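Local coordinates for protein 4-hydroxy-3-methylbut-2-enyl diphosphate reductase (Aquifex aeolicus, PDB 3DNF) that catalyses the last step of the non-mevalonate isoprenoid pathway, reducing (E)-4-hydroxy-3-methylbut-2-enyl diphosphate to isopentenyl and dimethylallyl diphosphate with an iron-sulfur cluster, at residues I41-E46 against S265-I270; A7-C13 against L198-S202; K33-P39 against G54-S58; D67-S73 against L89-T95. All blocks are in the same frame, centred on the assembly; numbering follows the deposited sequence.

Interaction 1 of 4, residues I41-E46 against S265-I270; sequences IHNPQE and STPDWI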
loop_
_atom_site.group_PDB
_atom_site.type_symbol
_atom_site.label_atom_id
_atom_site.label_comp_id
_atom_site.label_asym_id
_atom_site.label_seq_id
_atom_site.Cartn_x
_atom_site.Cartn_y
_atom_site.Cartn_z
ATOM N N ILE B 41 19.871 26.510 4.816
ATOM C CA ILE B 41 18.743 26.085 5.656
ATOM C C ILE B 41 17.886 27.303 5.941
ATOM O O ILE B 41 18.359 28.447 5.798
ATOM C CB ILE B 41 19.181 25.454 7.019
ATOM C CG1 ILE B 41 20.095 26.394 7.834
ATOM C CG2 ILE B 41 19.794 24.067 6.787
ATOM C CD1 ILE B 41 19.986 26.157 9.318
ATOM N N HIS B 42 16.627 27.090 6.354
ATOM C CA HIS B 42 15.786 28.235 6.722
ATOM C C HIS B 42 16.000 28.616 8.179
ATOM O O HIS B 42 15.182 28.338 9.043
ATOM C CB HIS B 42 14.310 28.006 6.383
ATOM C CG HIS B 42 14.046 27.947 4.905
ATOM N ND1 HIS B 42 14.927 28.460 3.969
ATOM C CD2 HIS B 42 13.002 27.445 4.200
ATOM C CE1 HIS B 42 14.445 28.264 2.754
ATOM N NE2 HIS B 42 13.276 27.652 2.865
ATOM N N ASN B 43 17.133 29.250 8.431
ATOM C CA ASN B 43 17.490 29.774 9.718
ATOM C C ASN B 43 18.406 30.938 9.442
ATOM O O ASN B 43 19.577 30.728 9.047
ATOM C CB ASN B 43 18.190 28.705 10.553
ATOM C CG ASN B 43 18.474 29.158 11.968
ATOM O OD1 ASN B 43 18.912 30.286 12.220
ATOM N ND2 ASN B 43 18.213 28.270 12.917
ATOM N N PRO B 44 17.875 32.165 9.569
ATOM C CA PRO B 44 18.629 33.393 9.329
ATOM C C PRO B 44 19.935 33.490 10.119
ATOM O O PRO B 44 20.921 33.977 9.571
ATOM C CB PRO B 44 17.645 34.497 9.765
ATOM C CG PRO B 44 16.322 33.900 9.496
ATOM C CD PRO B 44 16.467 32.470 9.926
ATOM N N GLN B 45 19.952 33.050 11.382
ATOM C CA GLN B 45 21.167 33.153 12.204
ATOM C C GLN B 45 22.246 32.195 11.693
ATOM O O GLN B 45 23.433 32.540 11.636
ATOM C CB GLN B 45 20.863 32.823 13.663
ATOM C CG GLN B 45 20.160 33.911 14.446
ATOM C CD GLN B 45 20.214 33.631 15.931
ATOM O OE1 GLN B 45 21.022 34.217 16.657
ATOM N NE2 GLN B 45 19.388 32.695 16.383
ATOM N N GLU B 46 21.843 30.993 11.308
ATOM C CA GLU B 46 22.816 30.046 10.750
ATOM C C GLU B 46 23.381 30.514 9.390
ATOM O O GLU B 46 24.601 30.454 9.142
ATOM C CB GLU B 46 22.229 28.636 10.677
ATOM C CG GLU B 46 23.179 27.549 10.057
ATOM C CD GLU B 46 24.361 27.170 10.958
ATOM O OE1 GLU B 46 24.713 27.937 11.868
ATOM O OE2 GLU B 46 24.941 26.092 10.730
ATOM N N SER B 265 15.889 22.740 12.079
ATOM C CA SER B 265 16.585 23.912 11.559
ATOM C C SER B 265 17.467 24.599 12.591
ATOM O O SER B 265 17.912 25.736 12.372
ATOM C CB SER B 265 15.569 24.889 10.953
ATOM O OG SER B 265 15.122 24.401 9.700
ATOM N N THR B 266 17.706 23.931 13.721
ATOM C CA THR B 266 18.487 24.514 14.815
ATOM C C THR B 266 19.911 23.953 14.838
ATOM O O THR B 266 20.109 22.749 15.031
ATOM C CB THR B 266 17.775 24.330 16.184
ATOM O OG1 THR B 266 16.474 24.928 16.112
ATOM C CG2 THR B 266 18.564 25.006 17.357
ATOM N N PRO B 267 20.911 24.835 14.647
ATOM C CA PRO B 267 22.292 24.406 14.704
ATOM C C PRO B 267 22.701 24.175 16.160
ATOM O O PRO B 267 22.083 24.719 17.091
ATOM C CB PRO B 267 23.053 25.600 14.115
ATOM C CG PRO B 267 22.193 26.768 14.415
ATOM C CD PRO B 267 20.797 26.268 14.321
ATOM N N ASP B 268 23.729 23.359 16.334
ATOM C CA ASP B 268 24.239 23.029 17.666
ATOM C C ASP B 268 24.730 24.216 18.476
ATOM O O ASP B 268 24.712 24.164 19.706
ATOM C CB ASP B 268 25.375 22.022 17.539
ATOM C CG ASP B 268 24.885 20.632 17.177
ATOM O OD1 ASP B 268 23.657 20.381 17.275
ATOM O OD2 ASP B 268 25.738 19.791 16.807
ATOM N N TRP B 269 25.180 25.278 17.816
ATOM C CA TRP B 269 25.675 26.434 18.569
ATOM C C TRP B 269 24.551 27.184 19.272
ATOM O O TRP B 269 24.778 27.809 20.315
ATOM C CB TRP B 269 26.520 27.384 17.709
ATOM C CG TRP B 269 25.802 28.069 16.612
ATOM C CD1 TRP B 269 25.683 27.632 15.328
ATOM C CD2 TRP B 269 25.131 29.338 16.669
ATOM N NE1 TRP B 269 24.982 28.532 14.585
ATOM C CE2 TRP B 269 24.624 29.590 15.374
ATOM C CE3 TRP B 269 24.910 30.282 17.679
ATOM C CZ2 TRP B 269 23.902 30.747 15.064
ATOM C CZ3 TRP B 269 24.192 31.427 17.372
ATOM C CH2 TRP B 269 23.704 31.657 16.073
ATOM N N ILE B 270 23.349 27.126 18.701
ATOM C CA ILE B 270 22.169 27.705 19.366
ATOM C C ILE B 270 21.771 26.849 20.577
ATOM O O ILE B 270 21.490 27.394 21.638
ATOM C CB ILE B 270 20.987 27.964 18.395
ATOM C CG1 ILE B 270 21.325 29.157 17.496
ATOM C CG2 ILE B 270 19.671 28.235 19.174
ATOM C CD1 ILE B 270 20.445 29.323 16.242
#

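Interaction 2 of 4, residues A7-C13 against L198-S202; sequences AEHAGFC and LRQES. With F3S (Fe3-s4 cluster), chain E.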
loop_
_atom_site.group_PDB
_atom_site.type_symbol
_atom_site.label_atom_id
_atom_site.label_comp_id
_atom_site.label_asym_id
_atom_site.label_seq_id
_atom_site.Cartn_x
_atom_site.Cartn_y
_atom_site.Cartn_z
ATOM N N ALA B 7 18.481 16.155 24.373
ATOM C CA ALA B 7 17.866 14.970 23.778
ATOM C C ALA B 7 18.656 14.490 22.566
ATOM O O ALA B 7 19.175 15.294 21.782
ATOM C CB ALA B 7 16.414 15.257 23.387
ATOM N N GLU B 8 18.748 13.173 22.430
ATOM C CA GLU B 8 19.356 12.591 21.257
ATOM C C GLU B 8 18.594 13.024 19.997
ATOM O O GLU B 8 17.358 13.076 19.995
ATOM C CB GLU B 8 19.382 11.078 21.373
ATOM C CG GLU B 8 20.511 10.462 20.592
ATOM C CD GLU B 8 20.367 8.960 20.442
ATOM O OE1 GLU B 8 19.580 8.359 21.205
ATOM O OE2 GLU B 8 21.040 8.384 19.550
ATOM N N HIS B 9 19.340 13.364 18.945
ATOM C CA HIS B 9 18.770 13.829 17.663
ATOM C C HIS B 9 18.223 15.272 17.664
ATOM O O HIS B 9 17.645 15.694 16.653
ATOM C CB HIS B 9 17.705 12.863 17.107
ATOM C CG HIS B 9 18.120 11.429 17.134
ATOM N ND1 HIS B 9 19.167 10.945 16.377
ATOM C CD2 HIS B 9 17.650 10.377 17.846
ATOM C CE1 HIS B 9 19.323 9.656 16.627
ATOM N NE2 HIS B 9 18.409 9.287 17.505
ATOM N N ALA B 10 18.428 16.025 18.756
ATOM C CA ALA B 10 18.084 17.455 18.760
ATOM C C ALA B 10 18.783 18.154 17.576
ATOM O O ALA B 10 19.981 17.938 17.334
ATOM C CB ALA B 10 18.465 18.125 20.092
ATOM N N GLY B 11 18.026 18.928 16.804
ATOM C CA GLY B 11 18.627 19.803 15.806
ATOM C C GLY B 11 18.761 19.148 14.459
ATOM O O GLY B 11 17.909 18.328 14.071
ATOM N N PHE B 12 19.836 19.524 13.738
ATOM C CA PHE B 12 20.047 19.145 12.329
ATOM C C PHE B 12 20.083 17.633 12.175
ATOM O O PHE B 12 20.697 16.916 12.970
ATOM C CB PHE B 12 21.419 19.639 11.779
ATOM C CG PHE B 12 21.555 21.134 11.594
ATOM C CD1 PHE B 12 20.471 21.998 11.698
ATOM C CD2 PHE B 12 22.813 21.666 11.270
ATOM C CE1 PHE B 12 20.632 23.373 11.508
ATOM C CE2 PHE B 12 22.987 23.024 11.074
ATOM C CZ PHE B 12 21.892 23.879 11.192
ATOM N N CYS B 13 19.445 17.166 11.119
ATOM C CA CYS B 13 19.571 15.785 10.688
ATOM C C CYS B 13 20.949 15.531 10.077
ATOM O O CYS B 13 21.719 16.458 9.765
ATOM C CB CYS B 13 18.533 15.504 9.631
ATOM S SG CYS B 13 18.810 16.611 8.278
ATOM N N LEU B 198 12.874 9.866 14.745
ATOM C CA LEU B 198 13.882 9.734 15.803
ATOM C C LEU B 198 13.843 10.946 16.749
ATOM O O LEU B 198 13.773 10.788 17.970
ATOM C CB LEU B 198 15.293 9.563 15.214
ATOM C CG LEU B 198 15.698 8.327 14.393
ATOM C CD1 LEU B 198 17.006 8.589 13.652
ATOM C CD2 LEU B 198 15.827 7.082 15.260
ATOM N N ARG B 199 13.880 12.145 16.171
ATOM C CA ARG B 199 13.813 13.397 16.922
ATOM C C ARG B 199 12.580 13.452 17.842
ATOM O O ARG B 199 12.694 13.791 19.032
ATOM C CB ARG B 199 13.859 14.589 15.963
ATOM C CG ARG B 199 14.417 15.850 16.567
ATOM C CD ARG B 199 14.332 17.038 15.607
ATOM N NE ARG B 199 15.372 17.054 14.564
ATOM C CZ ARG B 199 15.127 16.846 13.272
ATOM N NH1 ARG B 199 13.896 16.592 12.870
ATOM N NH2 ARG B 199 16.110 16.875 12.372
ATOM N N GLN B 200 11.421 13.076 17.307
ATOM C CA GLN B 200 10.176 13.059 18.078
ATOM C C GLN B 200 10.145 12.001 19.196
ATOM O O GLN B 200 9.702 12.291 20.313
ATOM C CB GLN B 200 8.962 12.900 17.146
ATOM C CG GLN B 200 8.748 14.103 16.233
ATOM C CD GLN B 200 7.663 13.909 15.194
ATOM O OE1 GLN B 200 7.109 12.823 15.040
ATOM N NE2 GLN B 200 7.354 14.975 14.470
ATOM N N GLU B 201 10.610 10.788 18.900
ATOM C CA GLU B 201 10.616 9.697 19.893
ATOM C C GLU B 201 11.610 9.931 21.029
ATOM O O GLU B 201 11.383 9.496 22.164
ATOM C CB GLU B 201 10.898 8.346 19.226
ATOM C CG GLU B 201 9.884 7.927 18.142
ATOM C CD GLU B 201 8.422 8.020 18.586
ATOM O OE1 GLU B 201 8.105 7.682 19.746
ATOM O OE2 GLU B 201 7.582 8.427 17.756
ATOM N N SER B 202 12.710 10.603 20.715
ATOM C CA SER B 202 13.691 11.008 21.709
ATOM C C SER B 202 13.112 12.038 22.682
ATOM O O SER B 202 13.424 12.008 23.872
ATOM C CB SER B 202 14.945 11.555 21.020
ATOM O OG SER B 202 15.931 11.939 21.968
HETATM FE FE1 F3S E . 16.775 12.911 6.291
HETATM FE FE3 F3S E . 18.754 13.737 4.632
HETATM FE FE4 F3S E . 17.856 15.069 6.501
HETATM S S1 F3S E . 16.753 12.830 4.035
HETATM S S2 F3S E . 15.873 14.737 7.322
HETATM S S3 F3S E . 18.967 13.240 6.847
HETATM S S4 F3S E . 18.767 16.031 4.772
HETATM O O HOH W 1 15.052 15.089 20.044
#

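Interaction 3 of 4, residues K33-P39 against G54-S58; sequences KVYTLGP and GVFPS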
loop_
_atom_site.group_PDB
_atom_site.type_symbol
_atom_site.label_atom_id
_atom_site.label_comp_id
_atom_site.label_asym_id
_atom_site.label_seq_id
_atom_site.Cartn_x
_atom_site.Cartn_y
_atom_site.Cartn_z
ATOM N N LYS B 33 34.996 32.857 -4.900
ATOM C CA LYS B 33 34.031 33.109 -3.830
ATOM C C LYS B 33 33.139 31.864 -3.624
ATOM O O LYS B 33 32.728 31.246 -4.616
ATOM C CB LYS B 33 33.187 34.312 -4.188
ATOM C CG LYS B 33 32.132 34.701 -3.163
ATOM C CD LYS B 33 31.768 36.165 -3.322
ATOM C CE LYS B 33 30.568 36.533 -2.453
ATOM N NZ LYS B 33 30.381 38.000 -2.365
ATOM N N VAL B 34 32.862 31.531 -2.360
ATOM C CA VAL B 34 32.020 30.350 -2.011
ATOM C C VAL B 34 30.547 30.704 -1.783
ATOM O O VAL B 34 30.196 31.512 -0.896
ATOM C CB VAL B 34 32.579 29.579 -0.761
ATOM C CG1 VAL B 34 31.661 28.364 -0.444
ATOM C CG2 VAL B 34 34.065 29.144 -0.999
ATOM N N TYR B 35 29.687 30.018 -2.550
ATOM C CA TYR B 35 28.233 30.223 -2.441
ATOM C C TYR B 35 27.579 28.884 -2.167
ATOM O O TYR B 35 28.024 27.844 -2.647
ATOM C CB TYR B 35 27.654 30.691 -3.758
ATOM C CG TYR B 35 28.066 32.059 -4.198
ATOM C CD1 TYR B 35 27.298 33.153 -3.892
ATOM C CD2 TYR B 35 29.215 32.230 -4.982
ATOM C CE1 TYR B 35 27.653 34.439 -4.338
ATOM C CE2 TYR B 35 29.580 33.477 -5.412
ATOM C CZ TYR B 35 28.811 34.580 -5.102
ATOM O OH TYR B 35 29.138 35.840 -5.542
ATOM N N THR B 36 26.474 28.960 -1.413
ATOM C CA THR B 36 25.502 27.884 -1.380
ATOM C C THR B 36 24.461 28.310 -2.388
ATOM O O THR B 36 24.253 29.510 -2.668
ATOM C CB THR B 36 24.876 27.668 0.069
ATOM O OG1 THR B 36 24.239 28.863 0.539
ATOM C CG2 THR B 36 25.953 27.186 1.078
ATOM N N LEU B 37 23.871 27.321 -3.029
ATOM C CA LEU B 37 22.833 27.619 -4.006
ATOM C C LEU B 37 21.514 27.851 -3.277
ATOM O O LEU B 37 20.766 26.892 -3.003
ATOM C CB LEU B 37 22.706 26.458 -4.983
ATOM C CG LEU B 37 23.771 26.288 -6.048
ATOM C CD1 LEU B 37 23.462 24.995 -6.839
ATOM C CD2 LEU B 37 23.762 27.516 -6.972
ATOM N N GLY B 38 21.261 29.108 -2.960
ATOM C CA GLY B 38 20.191 29.542 -2.052
ATOM C C GLY B 38 20.697 29.385 -0.614
ATOM O O GLY B 38 21.758 28.787 -0.393
ATOM N N PRO B 39 19.933 29.877 0.366
ATOM C CA PRO B 39 20.343 29.736 1.778
ATOM C C PRO B 39 20.373 28.262 2.174
ATOM O O PRO B 39 19.483 27.485 1.810
ATOM C CB PRO B 39 19.250 30.482 2.532
ATOM C CG PRO B 39 18.068 30.360 1.651
ATOM C CD PRO B 39 18.618 30.534 0.267
ATOM N N GLY B 54 32.470 33.388 5.133
ATOM C CA GLY B 54 32.716 33.453 3.692
ATOM C C GLY B 54 31.887 32.489 2.821
ATOM O O GLY B 54 32.210 32.260 1.646
ATOM N N VAL B 55 30.871 31.879 3.408
ATOM C CA VAL B 55 29.927 31.023 2.668
ATOM C C VAL B 55 28.622 31.803 2.437
ATOM O O VAL B 55 27.847 32.005 3.352
ATOM C CB VAL B 55 29.709 29.669 3.416
ATOM C CG1 VAL B 55 28.635 28.854 2.703
ATOM C CG2 VAL B 55 31.037 28.893 3.541
ATOM N N PHE B 56 28.428 32.270 1.203
ATOM C CA PHE B 56 27.359 33.221 0.893
ATOM C C PHE B 56 26.186 32.531 0.262
ATOM O O PHE B 56 26.357 31.697 -0.587
ATOM C CB PHE B 56 27.873 34.289 -0.077
ATOM C CG PHE B 56 29.025 35.117 0.485
ATOM C CD1 PHE B 56 28.754 36.257 1.219
ATOM C CD2 PHE B 56 30.357 34.713 0.336
ATOM C CE1 PHE B 56 29.766 37.035 1.750
ATOM C CE2 PHE B 56 31.383 35.489 0.866
ATOM C CZ PHE B 56 31.084 36.658 1.572
ATOM N N PRO B 57 24.970 32.901 0.696
ATOM C CA PRO B 57 23.755 32.373 0.115
ATOM C C PRO B 57 23.513 33.061 -1.230
ATOM O O PRO B 57 23.293 34.276 -1.277
ATOM C CB PRO B 57 22.698 32.784 1.124
ATOM C CG PRO B 57 23.217 33.979 1.777
ATOM C CD PRO B 57 24.706 33.844 1.805
ATOM N N SER B 58 23.569 32.297 -2.309
ATOM C CA SER B 58 23.313 32.902 -3.621
ATOM C C SER B 58 21.904 33.488 -3.741
ATOM O O SER B 58 20.964 32.954 -3.159
ATOM C CB SER B 58 23.671 31.965 -4.753
ATOM O OG SER B 58 22.706 30.948 -4.921
HETATM O O HOH W 2 34.120 33.037 -0.185
#

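Interaction 4 of 4, residues D67-S73 against L89-T95; sequences DTVIIRS and LKVIDAT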
loop_
_atom_site.group_PDB
_atom_site.type_symbol
_atom_site.label_atom_id
_atom_site.label_comp_id
_atom_site.label_asym_id
_atom_site.label_seq_id
_atom_site.Cartn_x
_atom_site.Cartn_y
_atom_site.Cartn_z
ATOM N N ASP B 67 34.255 30.450 -9.272
ATOM C CA ASP B 67 33.589 30.434 -7.961
ATOM C C ASP B 67 33.126 29.012 -7.557
ATOM O O ASP B 67 33.031 28.122 -8.393
ATOM C CB ASP B 67 32.390 31.417 -7.865
ATOM C CG ASP B 67 32.816 32.893 -7.858
ATOM O OD1 ASP B 67 34.022 33.215 -7.612
ATOM O OD2 ASP B 67 31.927 33.743 -8.094
ATOM N N THR B 68 32.862 28.815 -6.274
ATOM C CA THR B 68 32.411 27.496 -5.785
ATOM C C THR B 68 30.914 27.616 -5.524
ATOM O O THR B 68 30.453 28.620 -4.981
ATOM C CB THR B 68 33.116 27.108 -4.467
ATOM O OG1 THR B 68 34.492 26.858 -4.738
ATOM C CG2 THR B 68 32.478 25.815 -3.838
ATOM N N VAL B 69 30.139 26.638 -6.002
ATOM C CA VAL B 69 28.727 26.597 -5.606
ATOM C C VAL B 69 28.421 25.254 -4.956
ATOM O O VAL B 69 28.880 24.196 -5.393
ATOM C CB VAL B 69 27.737 26.861 -6.783
ATOM C CG1 VAL B 69 27.806 28.330 -7.247
ATOM C CG2 VAL B 69 28.057 25.905 -7.886
ATOM N N ILE B 70 27.685 25.335 -3.841
ATOM C CA ILE B 70 27.297 24.156 -3.041
ATOM C C ILE B 70 25.827 23.801 -3.235
ATOM O O ILE B 70 24.901 24.605 -2.928
ATOM C CB ILE B 70 27.648 24.340 -1.548
ATOM C CG1 ILE B 70 29.167 24.637 -1.404
ATOM C CG2 ILE B 70 27.249 23.084 -0.724
ATOM C CD1 ILE B 70 29.478 25.555 -0.251
ATOM N N ILE B 71 25.608 22.610 -3.778
ATOM C CA ILE B 71 24.210 22.107 -3.982
ATOM C C ILE B 71 23.647 21.758 -2.594
ATOM O O ILE B 71 24.315 21.060 -1.845
ATOM C CB ILE B 71 24.203 20.876 -4.880
ATOM C CG1 ILE B 71 24.775 21.248 -6.277
ATOM C CG2 ILE B 71 22.743 20.235 -4.958
ATOM C CD1 ILE B 71 24.840 20.089 -7.267
ATOM N N ARG B 72 22.423 22.216 -2.286
ATOM C CA ARG B 72 21.871 21.986 -0.968
ATOM C C ARG B 72 21.443 20.533 -0.790
ATOM O O ARG B 72 21.383 19.758 -1.767
ATOM C CB ARG B 72 20.700 22.935 -0.679
ATOM C CG ARG B 72 21.077 24.443 -0.756
ATOM C CD ARG B 72 19.948 25.301 -0.267
ATOM N NE ARG B 72 18.738 25.206 -1.092
ATOM C CZ ARG B 72 17.771 26.121 -1.099
ATOM N NH1 ARG B 72 17.885 27.223 -0.384
ATOM N NH2 ARG B 72 16.700 25.953 -1.870
ATOM N N SER B 73 21.168 20.182 0.467
ATOM C CA SER B 73 20.851 18.811 0.858
ATOM C C SER B 73 19.668 18.218 0.068
ATOM O O SER B 73 19.580 16.996 -0.049
ATOM C CB SER B 73 20.591 18.720 2.356
ATOM O OG SER B 73 19.411 19.468 2.665
ATOM N N LEU B 89 32.157 26.555 -12.836
ATOM C CA LEU B 89 32.088 26.663 -11.406
ATOM C C LEU B 89 32.626 25.391 -10.755
ATOM O O LEU B 89 32.446 24.293 -11.306
ATOM C CB LEU B 89 30.631 26.900 -11.005
ATOM C CG LEU B 89 29.902 28.121 -11.564
ATOM C CD1 LEU B 89 28.388 28.005 -11.286
ATOM C CD2 LEU B 89 30.482 29.385 -10.960
ATOM N N LYS B 90 33.293 25.524 -9.600
ATOM C CA LYS B 90 33.561 24.360 -8.770
ATOM C C LYS B 90 32.289 23.963 -8.014
ATOM O O LYS B 90 31.815 24.716 -7.148
ATOM C CB LYS B 90 34.713 24.643 -7.790
ATOM C CG LYS B 90 34.956 23.524 -6.787
ATOM C CD LYS B 90 36.160 23.825 -5.869
ATOM C CE LYS B 90 37.460 23.564 -6.655
ATOM N NZ LYS B 90 38.672 23.698 -5.790
ATOM N N VAL B 91 31.747 22.801 -8.367
ATOM C CA VAL B 91 30.440 22.369 -7.885
ATOM C C VAL B 91 30.683 21.345 -6.803
ATOM O O VAL B 91 31.280 20.272 -7.050
ATOM C CB VAL B 91 29.537 21.807 -9.016
ATOM C CG1 VAL B 91 28.202 21.308 -8.387
ATOM C CG2 VAL B 91 29.289 22.901 -10.092
ATOM N N ILE B 92 30.259 21.694 -5.594
ATOM C CA ILE B 92 30.264 20.771 -4.463
ATOM C C ILE B 92 28.864 20.197 -4.253
ATOM O O ILE B 92 27.920 20.927 -3.948
ATOM C CB ILE B 92 30.703 21.463 -3.163
ATOM C CG1 ILE B 92 31.942 22.374 -3.382
ATOM C CG2 ILE B 92 30.861 20.445 -2.000
ATOM C CD1 ILE B 92 33.271 21.831 -3.009
ATOM N N ASP B 93 28.760 18.883 -4.368
ATOM C CA ASP B 93 27.446 18.262 -4.270
ATOM C C ASP B 93 27.197 17.857 -2.831
ATOM O O ASP B 93 27.691 16.817 -2.410
ATOM C CB ASP B 93 27.309 17.040 -5.166
ATOM C CG ASP B 93 25.883 16.485 -5.175
ATOM O OD1 ASP B 93 24.998 17.140 -4.576
ATOM O OD2 ASP B 93 25.642 15.480 -5.871
ATOM N N ALA B 94 26.350 18.619 -2.129
ATOM C CA ALA B 94 26.006 18.300 -0.755
ATOM C C ALA B 94 24.568 17.744 -0.644
ATOM O O ALA B 94 23.986 17.742 0.428
ATOM C CB ALA B 94 26.193 19.508 0.168
ATOM N N THR B 95 24.001 17.281 -1.758
ATOM C CA THR B 95 22.757 16.517 -1.697
ATOM C C THR B 95 22.833 15.408 -0.640
ATOM O O THR B 95 23.789 14.649 -0.596
ATOM C CB THR B 95 22.466 15.850 -3.070
ATOM O OG1 THR B 95 22.493 16.856 -4.067
ATOM C CG2 THR B 95 21.063 15.191 -3.056
#

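Interaction 1 of 4, residues I41-E46 against S265-I270
Two helix N-termini from different lobes of the three-lobed IspH fold meet here, helix 44-53 capped by N43 and helix 268-281 following P267. N43 uses both ends of its amide. N43 OD1 caps the first helix, accepting from E46 N at 3.1 Å and, weakly, from Q45 N at 3.1 Å, while N43 ND2 crosses the interface to S265 O at 2.6 Å. The S265 carbonyl is thereby satisfied, and I41 CD1 rests 3.7 Å from S265 O. H42, centre of an inverse gamma turn, and S265 are both predicted to bind substrate and product; their contact is loose, H42 O lying 4.0 Å from S265 CB. Further along, E46 OE1 also has two partners, the W269 indole and R49, with which it forms a salt bridge. P267 CB packs 3.6 Å from E46 OE1, and Q45 NE2 sits 3.5 Å from I270 CD1. The indole is gripped at its edge, W269 NE1 donating to E46 OE1 at 2.8 Å and nearly in line, 165° at the hydrogen.

Interaction 2 of 4, residues A7-C13 against L198-S202
L198 opens the helical side by laying its CB over the face of the H9 imidazole, a CH-pi contact with L198 CB 3.8 Å from the ring centroid. R199 follows and buries more of its own surface than any other residue here. R199 CG packs 3.2 Å from H9 O, and the guanidinium then reaches along the loop to clasp one carbonyl edge-on: R199 NE and R199 NH2 each donate to G11 O at 2.9 Å. The loop is the link between strand 3-6 and helix 14-26, entered through a type II beta turn from A7 to A10 with H9 at positive phi. G11 too has a positive phi, at angles where a CB would clash with the preceding carbonyl. Two residues beyond G11 comes C13, N-cap of helix 14-26, whose SG binds FE4 of the cluster at 2.5 Å, so the arginine grips the backbone just before this cluster ligand. The R199 carbonyl joins in through a water that donates to R199 O at 2.9 Å and to E8 O at 3.1 Å. One turn on, S202 packs its OG 3.6 Å from A7 CB and donates from that OG to E8 O at 2.7 Å.

Interaction 3 of 4, residues K33-P39 against G54-S58
V34, V55 and the T36 methyl make the apolar centre on one face of this parallel strand pair: V34 CG1 lies 4.1 Å from V55 CG2, and T36 CG2 3.6 Å from V55 CG1. Y35 and F56 share the other face, Y35 CD1 being 4.0 Å from F56 CB. The backbone ladder between the faces runs F56 N to V34 O (2.8 Å), T36 N to F56 O (2.9 Å) and S58 N to T36 O (2.9 Å). Beyond it, K33 lies extended over the F56 ring, with CE 3.6 Å and NZ 4.0 Å from the ring centroid, combining CH-pi and cation-pi contacts. At this end a water accepts from V34 N at 2.9 Å and donates to G54 O at 2.8 Å; G54 closes the preceding helix in a Schellman motif. At the far end G38 N donates to S58 OG at 3.1 Å, and T36 OG1 donates to G38 O at 2.7 Å. The strands belong to a right-handed beta-alpha-beta crossover through helix 44-53, which packs V47 on P39 and P57 and L50 on V55. Strand 55-57 is outermost in its four-stranded parallel sheet, while strand 34-36 also pairs with strand 68-71.

Interaction 4 of 4, residues D67-S73 against L89-T95
Past the regular pairing, the two segments stay together at the cluster end: S73 and T95 approach to 3.9 Å between CA atoms, with CA-H...O contacts alongside, S73 CA to A94 O at 3.3 Å and T95 CA to R72 O at 3.5 Å. An Asx turn shapes this end, D93 OD1 accepting from T95 N at 3.0 Å and from T95 OG1 at 2.6 Å. Upstream lies a parallel ladder, the flanking strands of a beta-alpha-beta unit crossing through helix 78-86: K90 N to D67 O (2.9 Å), V69 N to K90 O (2.8 Å), I92 N to V69 O and I71 N to I92 O (both 2.9 Å), then a weak A94 N to I71 O (3.2 Å). V69, I71 and V91 share one face, where helix 78-86 covers I71 and V91; I70 and I92 face helix 14-26. Inter-strand bonding thus weakens at the strand ends, leaving CA-H...O contacts, the Asx turn and polar residues facing the site: S73 touches the cluster, and R72 bonds to P39 and to H74, predicted to bind the substrate.

Overall arrangement
Interactions 3 and 4, centres about 9 Å apart, lie in one four-stranded parallel sheet, joined at its middle by Y35 O to I70 N (2.8 Å) and at the loop end by P39 O to R72 NH1 (2.7 Å). Interaction 1 follows interaction 3 in the chain and joins that lobe to the one carrying helix 268-281. There it meets interaction 2 through the F12 ring: I41 CD1 is 3.5 Å from F12 CZ, and P267 N is 3.5 Å from F12 CE1. Interactions 2 and 4, about 27 Å apart between centres, approach the cluster from different lobes, one supplying the ligand C13, the other bringing S73 into contact with the cluster, while interaction 1 contributes H42 and S265 of the predicted diphosphate site.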